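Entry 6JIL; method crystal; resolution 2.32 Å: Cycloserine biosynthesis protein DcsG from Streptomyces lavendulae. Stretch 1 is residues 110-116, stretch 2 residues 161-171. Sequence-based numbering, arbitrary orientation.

Stretch 1, residues 110-116: VVAPGSD
Stretch 2 (161-171) HVARLLANGSH

Packing of the end of a strand and the turn after it (110-116) against the last turns of a helix and its exit (161-171), in one chain. No hydrogen bond crosses between the stretches; van der Waals contact, one CH-pi contact and one CA-H...O contact bury 403 Å², both sides summed. Stretch 1 is extended at Val110 and Val111 (phi/psi -92/126 and -106/119, both chi1 t), then makes a type II turn from Ala112 to Ser115. Pro113 (-55/135) and Gly114 (105/-12) fill its middle positions; at the latter a CB would jam against the preceding carbonyl O. Ala112 O accepts from both Ser115 N (3.0 Å) and Ser115 OG (2.7 Å, chi1 m), and Asp116 (chi1 t) N-caps a following helix.

Stretch 2 enters as helix. His161, buried, lies out of reach of stretch 1. Val162 (-61/-48, chi1 t) points its CA-to-CB bond toward the strand, and its CG1 lies 4.3 Å from Val111 CG1, two branched apolar side chains meeting in a buried place. Ala163, Arg164 and Leu165 make no contact. One turn after Val162, and tied to it by Leu166 N to Val162 O (3.0 Å), Leu166 again points toward stretch 1. With chi1 m and chi2 t it reaches the strand end and the turn: CD1 is 4.1 Å from Val111 CG1 and 3.9 Å from Ser115 O, while CD2 is 3.7 Å from Val111 O and 3.9 Å from Pro113 N. Its CA is 4.8 Å from that of Pro113.

Ala167 points away, and Asn168 (-83/2) leads into Gly169 (77/24), whose positive phi favours glycine. Here a Schellman motif closes the helix, with Gly169 N to Leu166 O at 2.6 Å and Ser170 N to Leu165 O at 3.1 Å. The Pro113 ring, C-gamma exo, packs on this exit: its CG is 3.9 Å from Gly169 C and 3.5 Å from Ser170 O. Ser170 (-101/152, chi1 m) points its CA-to-CB bond away and meets stretch 1 through its backbone.

His171 (-84/150) is extended, with His171 CA 4.8 Å from Ala112 CA and 3.5 Å from Val111 O in the CA-H...O contact. CA-to-CB runs sideways, but chi1 -86° and chi2 68° bring the imidazole nearer. Pro113 CD sits over one ring face, 3.5 Å from the centroid of the His171 ring and 12° off its normal; Val110 CG1 meets the edge, 3.9 Å from His171 CD2. Ala112 CB approaches obliquely, 3.5 Å from His171 NE2. The flat ring thus offers both face and edge to small aliphatic groups.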

# COMPACT_ATOMS: atom_id res chain seq x y z
N VAL A 110 17.05 2.06 -0.94
CA VAL A 110 16.58 1.88 -2.31
C VAL A 110 17.69 1.58 -3.33
O VAL A 110 18.67 2.33 -3.44
CB VAL A 110 15.81 3.13 -2.77
CG1 VAL A 110 15.21 2.92 -4.14
CG2 VAL A 110 14.72 3.46 -1.75
N VAL A 111 17.53 0.48 -4.06
CA VAL A 111 18.49 0.05 -5.08
C VAL A 111 17.87 0.34 -6.45
O VAL A 111 16.83 -0.21 -6.79
CB VAL A 111 18.76 -1.47 -4.99
CG1 VAL A 111 19.79 -1.90 -6.04
CG2 VAL A 111 19.21 -1.84 -3.59
N ALA A 112 18.51 1.19 -7.24
CA ALA A 112 17.97 1.56 -8.55
C ALA A 112 18.44 0.68 -9.70
O ALA A 112 19.55 0.14 -9.68
CB ALA A 112 18.31 3.01 -8.85
N PRO A 113 17.60 0.53 -10.74
CA PRO A 113 17.96 -0.29 -11.90
C PRO A 113 19.29 0.21 -12.45
O PRO A 113 19.51 1.42 -12.59
CB PRO A 113 16.81 -0.04 -12.86
CG PRO A 113 15.65 0.15 -11.94
CD PRO A 113 16.23 1.05 -10.88
N GLY A 114 20.19 -0.72 -12.77
CA GLY A 114 21.48 -0.34 -13.30
C GLY A 114 22.54 -0.49 -12.24
O GLY A 114 23.72 -0.44 -12.53
N SER A 115 22.11 -0.69 -11.00
CA SER A 115 23.04 -0.87 -9.88
C SER A 115 23.60 -2.28 -9.87
O SER A 115 23.04 -3.20 -10.46
CB SER A 115 22.34 -0.62 -8.54
OG SER A 115 21.85 0.70 -8.42
N ASP A 116 24.72 -2.43 -9.18
CA ASP A 116 25.37 -3.73 -9.03
C ASP A 116 24.59 -4.40 -7.90
O ASP A 116 24.67 -3.99 -6.75
CB ASP A 116 26.83 -3.52 -8.62
CG ASP A 116 27.60 -4.81 -8.52
OD1 ASP A 116 27.13 -5.75 -7.84
OD2 ASP A 116 28.70 -4.89 -9.11
N HIS A 161 18.04 -12.27 -6.09
CA HIS A 161 16.63 -11.91 -6.00
C HIS A 161 16.55 -10.45 -6.44
O HIS A 161 15.68 -10.06 -7.22
CB HIS A 161 16.12 -12.07 -4.56
CG HIS A 161 14.69 -11.68 -4.37
ND1 HIS A 161 14.08 -11.67 -3.13
CD2 HIS A 161 13.74 -11.29 -5.25
CE1 HIS A 161 12.83 -11.29 -3.26
NE2 HIS A 161 12.59 -11.05 -4.53
N VAL A 162 17.48 -9.65 -5.94
CA VAL A 162 17.54 -8.23 -6.26
C VAL A 162 17.73 -8.03 -7.76
O VAL A 162 17.02 -7.24 -8.38
CB VAL A 162 18.69 -7.52 -5.49
CG1 VAL A 162 18.90 -6.11 -6.03
CG2 VAL A 162 18.35 -7.46 -4.01
N ALA A 163 18.69 -8.75 -8.33
CA ALA A 163 18.98 -8.63 -9.75
C ALA A 163 17.75 -8.92 -10.59
O ALA A 163 17.46 -8.20 -11.55
CB ALA A 163 20.12 -9.58 -10.14
N ARG A 164 17.02 -9.97 -10.23
CA ARG A 164 15.81 -10.37 -10.94
C ARG A 164 14.81 -9.23 -11.02
O ARG A 164 14.12 -9.05 -12.02
CB ARG A 164 15.18 -11.60 -10.25
CG ARG A 164 13.85 -12.06 -10.84
CD ARG A 164 13.41 -13.42 -10.26
NE ARG A 164 13.02 -13.37 -8.85
CZ ARG A 164 11.84 -12.94 -8.41
NH1 ARG A 164 10.92 -12.50 -9.27
NH2 ARG A 164 11.58 -12.93 -7.11
N LEU A 165 14.73 -8.44 -9.94
CA LEU A 165 13.80 -7.32 -9.88
C LEU A 165 14.27 -6.12 -10.69
O LEU A 165 13.48 -5.44 -11.33
CB LEU A 165 13.59 -6.90 -8.42
CG LEU A 165 12.85 -7.93 -7.57
CD1 LEU A 165 12.61 -7.39 -6.17
CD2 LEU A 165 11.54 -8.27 -8.23
N LEU A 166 15.57 -5.86 -10.64
CA LEU A 166 16.13 -4.75 -11.39
C LEU A 166 15.96 -5.02 -12.88
O LEU A 166 15.66 -4.12 -13.66
CB LEU A 166 17.62 -4.58 -11.06
CG LEU A 166 17.93 -4.32 -9.58
CD1 LEU A 166 19.44 -4.23 -9.39
CD2 LEU A 166 17.25 -3.03 -9.12
N ALA A 167 16.14 -6.29 -13.26
CA ALA A 167 16.02 -6.70 -14.65
C ALA A 167 14.66 -6.35 -15.22
O ALA A 167 14.53 -6.04 -16.40
CB ALA A 167 16.27 -8.20 -14.78
N ASN A 168 13.63 -6.40 -14.37
CA ASN A 168 12.28 -6.08 -14.81
C ASN A 168 12.11 -4.57 -14.76
O ASN A 168 11.04 -4.04 -15.04
CB ASN A 168 11.26 -6.78 -13.89
CG ASN A 168 9.82 -6.47 -14.27
OD1 ASN A 168 9.47 -6.39 -15.45
ND2 ASN A 168 8.96 -6.30 -13.26
N GLY A 169 13.19 -3.87 -14.41
CA GLY A 169 13.15 -2.42 -14.35
C GLY A 169 12.47 -1.84 -13.12
O GLY A 169 11.99 -0.71 -13.16
N SER A 170 12.41 -2.59 -12.04
CA SER A 170 11.80 -2.12 -10.80
C SER A 170 12.90 -1.68 -9.84
O SER A 170 14.02 -2.18 -9.91
CB SER A 170 11.01 -3.24 -10.12
OG SER A 170 9.93 -3.72 -10.90
N HIS A 171 12.59 -0.73 -8.96
CA HIS A 171 13.55 -0.31 -7.96
C HIS A 171 13.38 -1.34 -6.84
O HIS A 171 12.30 -1.88 -6.67
CB HIS A 171 13.23 1.09 -7.42
CG HIS A 171 13.79 2.20 -8.24
ND1 HIS A 171 13.35 2.49 -9.52
CD2 HIS A 171 14.77 3.10 -7.97
CE1 HIS A 171 14.02 3.52 -9.99
NE2 HIS A 171 14.89 3.92 -9.07